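Side-chain contacts in cell division inhibitor SulA (Pseudomonas aeruginosa, PDB 1OFU), which probably inhibits cell division during the SOS response by binding FtsZ and preventing its polymerisation into the Z ring: residues 48-52 / 53-57; 40-43 / 44-47; 63-67 / 68-72. All blocks are in the same frame, centred on the assembly; numbering follows the deposited sequence.

Contact 1. Residues 48-52 / 53-57; sequences EWLRR and AGLNR
The methyl of Ala53 sits over one face of the Trp49 indole, at the point where helix 47-52 ends in a Schellman motif and the chain turns toward strand 60-63. Three backbone bonds close the helix. Ala53 N donates to Trp49 O at 2.7 Å in the usual helical pattern. Gly54, with a positive phi of 74°, then takes the chain out of the helix, its N donating to Arg51 O, although the position of that nitrogen is less certain. Leu55 N reaches back to Leu50 O at 3.3 Å, a weak bond.

Ala53 CB lies 4.0 Å from the centroid of the six-membered ring of Trp49, only 12° off the normal, a CH-pi contact. The reversal brings Leu55 back to Leu50, whose CD2 meets Leu55 CD1 at 3.6 Å, where the two side chains cross obliquely. The side chains of Trp49 and Leu55 also rest on Leu24 of helix 13-28, and Leu50 and Leu55 touch strand 60-63, binding the helix end into the fold.

The charged groups gather on another part of the turn. Glu48 forms a salt bridge through OE2 with Arg51 NH1 at 2.6 Å; a second arm of its carboxylate, to Arg52, is doubtful in the model. A bend at chi3 (-72°) of Arg51 carries its guanidinium back to Glu48, while its NH2 bonds to the backbone of another protein's chain. The extended Arg57, first residue of an FtsZ-binding region, crosses the Arg51 side chain at about a right angle, and Arg51 CD lies 3.4 Å above the centre of the Arg57 guanidinium plane. One water donates to Arg51 O and Leu55 O and, at the edge of that guanidinium, accepts from Arg57 NE at 2.8 Å.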
loop_
_atom_site.group_PDB
_atom_site.type_symbol
_atom_site.label_atom_id
_atom_site.label_comp_id
_atom_site.label_asym_id
_atom_site.label_seq_id
_atom_site.Cartn_x
_atom_site.Cartn_y
_atom_site.Cartn_z
ATOM N N GLU D 48 -18.605 -0.664 3.410
ATOM C CA GLU D 48 -18.393 -1.203 2.073
ATOM C C GLU D 48 -17.171 -0.594 1.401
ATOM O O GLU D 48 -16.392 -1.297 0.759
ATOM C CB GLU D 48 -19.624 -0.977 1.195
ATOM C CG GLU D 48 -20.351 -2.268 0.864
ATOM C CD GLU D 48 -19.409 -3.347 0.340
ATOM O OE1 GLU D 48 -18.798 -3.141 -0.731
ATOM O OE2 GLU D 48 -19.276 -4.402 1.000
ATOM N N TRP D 49 -17.002 0.715 1.547
ATOM C CA TRP D 49 -15.852 1.376 0.950
ATOM C C TRP D 49 -14.584 0.806 1.571
ATOM O O TRP D 49 -13.620 0.511 0.869
ATOM C CB TRP D 49 -15.891 2.888 1.199
ATOM C CG TRP D 49 -14.729 3.614 0.562
ATOM C CD1 TRP D 49 -14.668 4.104 -0.712
ATOM C CD2 TRP D 49 -13.446 3.875 1.152
ATOM N NE1 TRP D 49 -13.428 4.651 -0.954
ATOM C CE2 TRP D 49 -12.660 4.525 0.173
ATOM C CE3 TRP D 49 -12.884 3.619 2.410
ATOM C CZ2 TRP D 49 -11.338 4.926 0.414
ATOM C CZ3 TRP D 49 -11.566 4.018 2.651
ATOM C CH2 TRP D 49 -10.810 4.666 1.655
ATOM N N LEU D 50 -14.592 0.657 2.892
ATOM C CA LEU D 50 -13.438 0.145 3.625
ATOM C C LEU D 50 -13.054 -1.263 3.198
ATOM O O LEU D 50 -11.865 -1.599 3.113
ATOM C CB LEU D 50 -13.718 0.184 5.132
ATOM C CG LEU D 50 -13.771 1.600 5.712
ATOM C CD1 LEU D 50 -14.295 1.569 7.137
ATOM C CD2 LEU D 50 -12.380 2.222 5.659
ATOM N N ARG D 51 -14.060 -2.092 2.935
ATOM C CA ARG D 51 -13.798 -3.450 2.487
ATOM C C ARG D 51 -13.267 -3.410 1.058
ATOM O O ARG D 51 -12.330 -4.135 0.723
ATOM C CB ARG D 51 -15.070 -4.303 2.555
ATOM C CG ARG D 51 -15.511 -4.651 3.976
ATOM C CD ARG D 51 -16.439 -5.859 3.989
ATOM N NE ARG D 51 -17.771 -5.570 3.464
ATOM C CZ ARG D 51 -18.687 -4.847 4.101
ATOM N NH1 ARG D 51 -19.875 -4.636 3.546
ATOM N NH2 ARG D 51 -18.419 -4.335 5.294
ATOM N N ARG D 52 -13.861 -2.564 0.214
ATOM C CA ARG D 52 -13.405 -2.450 -1.166
ATOM C C ARG D 52 -12.005 -1.843 -1.224
ATOM O O ARG D 52 -11.245 -2.115 -2.150
ATOM C CB ARG D 52 -14.366 -1.599 -2.000
ATOM C CG ARG D 52 -15.693 -2.270 -2.319
ATOM C CD ARG D 52 -16.278 -1.721 -3.615
ATOM N NE ARG D 52 -17.520 -2.393 -3.988
ATOM C CZ ARG D 52 -18.697 -2.171 -3.408
ATOM N NH1 ARG D 52 -18.801 -1.287 -2.424
ATOM N NH2 ARG D 52 -19.772 -2.837 -3.810
ATOM N N ALA D 53 -11.662 -1.013 -0.241
ATOM C CA ALA D 53 -10.332 -0.412 -0.205
ATOM C C ALA D 53 -9.307 -1.488 0.158
ATOM O O ALA D 53 -8.111 -1.223 0.225
ATOM C CB ALA D 53 -10.293 0.707 0.806
ATOM N N GLY D 54 -9.789 -2.702 0.407
ATOM C CA GLY D 54 -8.904 -3.806 0.737
ATOM C C GLY D 54 -8.284 -3.799 2.121
ATOM O O GLY D 54 -7.267 -4.456 2.339
ATOM N N LEU D 55 -8.870 -3.075 3.071
ATOM C CA LEU D 55 -8.300 -3.054 4.413
ATOM C C LEU D 55 -8.439 -4.434 5.056
ATOM O O LEU D 55 -9.316 -5.214 4.687
ATOM C CB LEU D 55 -9.004 -2.021 5.305
ATOM C CG LEU D 55 -9.241 -0.580 4.843
ATOM C CD1 LEU D 55 -9.362 0.301 6.074
ATOM C CD2 LEU D 55 -8.104 -0.091 3.974
ATOM N N ASN D 56 -7.567 -4.732 6.010
ATOM C CA ASN D 56 -7.614 -6.010 6.711
ATOM C C ASN D 56 -8.838 -5.984 7.636
ATOM O O ASN D 56 -8.843 -5.335 8.684
ATOM C CB ASN D 56 -6.317 -6.212 7.505
ATOM C CG ASN D 56 -6.246 -7.573 8.179
ATOM O OD1 ASN D 56 -5.193 -7.973 8.679
ATOM N ND2 ASN D 56 -7.366 -8.284 8.206
ATOM N N ARG D 57 -9.878 -6.689 7.215
ATOM C CA ARG D 57 -11.141 -6.750 7.935
ATOM C C ARG D 57 -11.091 -7.329 9.337
ATOM O O ARG D 57 -12.047 -7.192 10.091
ATOM C CB ARG D 57 -12.147 -7.544 7.112
ATOM C CG ARG D 57 -12.255 -7.058 5.688
ATOM C CD ARG D 57 -13.123 -7.972 4.860
ATOM N NE ARG D 57 -13.172 -7.517 3.480
ATOM C CZ ARG D 57 -14.052 -7.946 2.585
ATOM N NH1 ARG D 57 -14.018 -7.472 1.346
ATOM N NH2 ARG D 57 -14.972 -8.844 2.931
HETATM O O HOH W 1 -11.118 -5.767 2.701
#

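Contact 2. Residues 40-43 / 44-47; sequences APPA and SLTH
Leu45 N donates to Pro42 O at 2.8 Å across a beta turn whose central residues, Ala43 and Ser44, have helical backbone angles. A second, tighter reversal follows at once: Leu45 is the centre of an inverse gamma turn, in which Thr46 N makes a weak bond to Ser44 O.

The Leu45 side chain reaches both prolines, one with each methyl. Its chi1 of -80° sets CG beside the backbone N, and chi2 of 71° then directs CD1 to Pro42 and CD2 to Pro41. CD1 meets CG of the Pro42 ring at 3.5 Å and approaches CD of the same ring, whereas CD2 goes to Pro41 CB at 3.8 Å. The Leu45 CB packs near the Pro42 carbonyl oxygen as well. Trp90 touches Pro41, Pro42 and Leu45, and Leu17 and Leu24 of helix 13-28 also reach Leu45, which is buried.

In the parallel alpha/beta fold this is the loop from strand 35-39 to helix 47-52, the first connection of a beta-alpha-beta unit that continues to the neighbouring strand 60-63. Thr46, the N-cap, immediately precedes helix 47-52. There chi1 of 61° puts OG1 in the crowded position between the backbone N and the carbonyl carbon, from which it caps Trp49 N. The same rotation sets the methyl anti to the carbonyl carbon, where Thr46 CG2 lies 3.4 Å from Ala43 O.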
loop_
_atom_site.group_PDB
_atom_site.type_symbol
_atom_site.label_atom_id
_atom_site.label_comp_id
_atom_site.label_asym_id
_atom_site.label_seq_id
_atom_site.Cartn_x
_atom_site.Cartn_y
_atom_site.Cartn_z
ATOM N N ALA D 40 -15.205 8.093 14.160
ATOM C CA ALA D 40 -16.167 8.973 13.516
ATOM C C ALA D 40 -15.709 9.470 12.150
ATOM O O ALA D 40 -15.660 10.674 11.906
ATOM C CB ALA D 40 -16.478 10.161 14.430
ATOM N N PRO D 41 -15.355 8.547 11.242
ATOM C CA PRO D 41 -14.914 8.964 9.908
ATOM C C PRO D 41 -16.117 9.514 9.151
ATOM O O PRO D 41 -17.256 9.256 9.527
ATOM C CB PRO D 41 -14.396 7.669 9.301
ATOM C CG PRO D 41 -15.304 6.648 9.908
ATOM C CD PRO D 41 -15.340 7.079 11.359
ATOM N N PRO D 42 -15.882 10.280 8.078
ATOM C CA PRO D 42 -17.001 10.836 7.311
ATOM C C PRO D 42 -17.906 9.759 6.710
ATOM O O PRO D 42 -17.481 8.620 6.489
ATOM C CB PRO D 42 -16.304 11.687 6.252
ATOM C CG PRO D 42 -14.983 10.998 6.073
ATOM C CD PRO D 42 -14.590 10.668 7.486
ATOM N N ALA D 43 -19.155 10.134 6.453
ATOM C CA ALA D 43 -20.159 9.228 5.904
ATOM C C ALA D 43 -19.650 8.494 4.679
ATOM O O ALA D 43 -20.072 7.378 4.391
ATOM C CB ALA D 43 -21.429 10.007 5.561
ATOM N N SER D 44 -18.741 9.131 3.956
ATOM C CA SER D 44 -18.160 8.538 2.765
ATOM C C SER D 44 -17.478 7.196 3.069
ATOM O O SER D 44 -17.546 6.267 2.267
ATOM C CB SER D 44 -17.144 9.509 2.154
ATOM O OG SER D 44 -16.752 9.077 0.868
ATOM N N LEU D 45 -16.808 7.098 4.216
ATOM C CA LEU D 45 -16.133 5.852 4.577
ATOM C C LEU D 45 -17.089 4.822 5.157
ATOM O O LEU D 45 -17.089 4.568 6.358
ATOM C CB LEU D 45 -15.005 6.102 5.584
ATOM C CG LEU D 45 -13.677 6.612 5.028
ATOM C CD1 LEU D 45 -13.827 8.050 4.560
ATOM C CD2 LEU D 45 -12.616 6.505 6.109
ATOM N N THR D 46 -17.900 4.229 4.293
ATOM C CA THR D 46 -18.853 3.214 4.713
ATOM C C THR D 46 -18.089 1.918 4.900
ATOM O O THR D 46 -16.945 1.791 4.455
ATOM C CB THR D 46 -19.912 2.969 3.632
ATOM O OG1 THR D 46 -19.263 2.498 2.443
ATOM C CG2 THR D 46 -20.668 4.256 3.316
ATOM N N HIS D 47 -18.720 0.951 5.554
ATOM C CA HIS D 47 -18.083 -0.333 5.759
ATOM C C HIS D 47 -17.771 -0.956 4.404
ATOM O O HIS D 47 -16.785 -1.679 4.257
ATOM C CB HIS D 47 -18.992 -1.257 6.577
ATOM C CG HIS D 47 -18.984 -0.964 8.045
ATOM N ND1 HIS D 47 -19.043 -1.956 9.001
ATOM C CD2 HIS D 47 -18.929 0.207 8.722
ATOM C CE1 HIS D 47 -19.025 -1.408 10.203
ATOM N NE2 HIS D 47 -18.956 -0.098 10.062
#

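Contact 3. Residues 63-67 / 68-72; sequences LQAKD and NAAAL
The Ala65 methyl packs against the backbone of Ala71, 3.6 Å from both Ala71 N and Ala71 CA, and touches its methyl at 3.9 Å between the two CB atoms. Ala70 CB lies a little farther from it. The aliphatic part of Lys66 adds a contact, with CG 3.8 Å from Ala70 CB, before the chain bends and leads its amine away.

Helix 68-80 begins just after Asp67, its N-cap. A chi1 of 60° folds the carboxylate over the first turn, where OD1 accepts from Ala70 N at 2.8 Å with an N-H...O angle of 154°, met nearly along the C-O bond. The main chain of the same residue takes the next amide: Ala71 N donates to Asp67 O at 2.7 Å. Asp67 thus satisfies two successive amides, and its negative charge probably interacts favourably with the helix N-terminus. OD1 also lies against the methyls of Ala69 and Ala70. Residues 64-66, just before the cap, belong to a region that binds FtsZ, while Ala71 and Asn68 touch Leu91 within the chain.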
loop_
_atom_site.group_PDB
_atom_site.type_symbol
_atom_site.label_atom_id
_atom_site.label_comp_id
_atom_site.label_asym_id
_atom_site.label_seq_id
_atom_site.Cartn_x
_atom_site.Cartn_y
_atom_site.Cartn_z
ATOM N N LEU D 63 -15.415 3.175 15.165
ATOM C CA LEU D 63 -16.309 3.672 16.208
ATOM C C LEU D 63 -16.981 4.967 15.788
ATOM O O LEU D 63 -16.398 5.774 15.064
ATOM C CB LEU D 63 -15.531 3.917 17.501
ATOM C CG LEU D 63 -14.575 2.822 17.969
ATOM C CD1 LEU D 63 -13.948 3.247 19.289
ATOM C CD2 LEU D 63 -15.317 1.498 18.125
ATOM N N GLN D 64 -18.210 5.167 16.249
ATOM C CA GLN D 64 -18.946 6.379 15.922
ATOM C C GLN D 64 -18.998 7.340 17.098
ATOM O O GLN D 64 -18.722 6.963 18.236
ATOM C CB GLN D 64 -20.367 6.038 15.472
ATOM C CG GLN D 64 -20.478 5.718 13.993
ATOM C CD GLN D 64 -19.799 6.771 13.132
ATOM O OE1 GLN D 64 -19.897 7.974 13.405
ATOM N NE2 GLN D 64 -19.110 6.327 12.081
ATOM N N ALA D 65 -19.346 8.588 16.802
ATOM C CA ALA D 65 -19.451 9.641 17.805
ATOM C C ALA D 65 -20.469 10.648 17.285
ATOM O O ALA D 65 -20.546 10.884 16.082
ATOM C CB ALA D 65 -18.101 10.309 18.008
ATOM N N LYS D 66 -21.246 11.243 18.186
ATOM C CA LYS D 66 -22.274 12.201 17.786
ATOM C C LYS D 66 -21.747 13.512 17.210
ATOM O O LYS D 66 -22.352 14.077 16.299
ATOM C CB LYS D 66 -23.213 12.498 18.961
ATOM C CG LYS D 66 -22.527 13.033 20.203
ATOM C CD LYS D 66 -23.545 13.461 21.255
ATOM C CE LYS D 66 -24.435 12.297 21.683
ATOM N NZ LYS D 66 -25.413 12.704 22.734
ATOM N N ASP D 67 -20.633 14.007 17.742
ATOM C CA ASP D 67 -20.060 15.247 17.233
ATOM C C ASP D 67 -18.566 15.371 17.499
ATOM O O ASP D 67 -17.976 14.555 18.208
ATOM C CB ASP D 67 -20.796 16.469 17.806
ATOM C CG ASP D 67 -20.726 16.547 19.322
ATOM O OD1 ASP D 67 -19.731 16.069 19.908
ATOM O OD2 ASP D 67 -21.664 17.111 19.929
ATOM N N ASN D 68 -17.964 16.406 16.921
ATOM C CA ASN D 68 -16.534 16.651 17.058
ATOM C C ASN D 68 -16.041 16.556 18.490
ATOM O O ASN D 68 -15.024 15.911 18.760
ATOM C CB ASN D 68 -16.182 18.020 16.471
ATOM C CG ASN D 68 -16.185 18.018 14.958
ATOM O OD1 ASN D 68 -15.282 17.472 14.327
ATOM N ND2 ASN D 68 -17.209 18.617 14.366
ATOM N N ALA D 69 -16.757 17.196 19.407
ATOM C CA ALA D 69 -16.373 17.165 20.811
ATOM C C ALA D 69 -16.363 15.722 21.323
ATOM O O ALA D 69 -15.474 15.326 22.077
ATOM C CB ALA D 69 -17.336 18.018 21.632
ATOM N N ALA D 70 -17.354 14.941 20.902
ATOM C CA ALA D 70 -17.447 13.542 21.317
ATOM C C ALA D 70 -16.362 12.704 20.640
ATOM O O ALA D 70 -15.763 11.822 21.256
ATOM C CB ALA D 70 -18.827 12.985 20.981
ATOM N N ALA D 71 -16.109 12.984 19.369
ATOM C CA ALA D 71 -15.086 12.253 18.634
ATOM C C ALA D 71 -13.715 12.521 19.249
ATOM O O ALA D 71 -12.870 11.631 19.319
ATOM C CB ALA D 71 -15.103 12.670 17.167
ATOM N N LEU D 72 -13.504 13.752 19.705
ATOM C CA LEU D 72 -12.232 14.139 20.313
ATOM C C LEU D 72 -12.010 13.367 21.614
ATOM O O LEU D 72 -10.921 12.845 21.864
ATOM C CB LEU D 72 -12.221 15.643 20.605
ATOM C CG LEU D 72 -10.877 16.375 20.704
ATOM C CD1 LEU D 72 -11.088 17.646 21.507
ATOM C CD2 LEU D 72 -9.821 15.516 21.367
#

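All three contacts are local turns where helices of the parallel alpha/beta fold begin or end. Contacts 2 and 1 serve opposite ends of one helix, 47-52: contact 2 is mostly apolar, proline against leucine, whereas contact 1 adds arginine, carboxylate and water chemistry and has three residues within reach of another protein's chain, against one in each of the others. Both are partly buried and touch through Trp49 and Ser44. Contact 3 is a surface contact built on small alanines and a carboxylate cap at the start of helix 68-80. It joins contact 2 at the sheet, by a probable hydrogen bond from Ala40 N to Leu63 O, but stays about 8 Å from contact 1 at the nearest atoms.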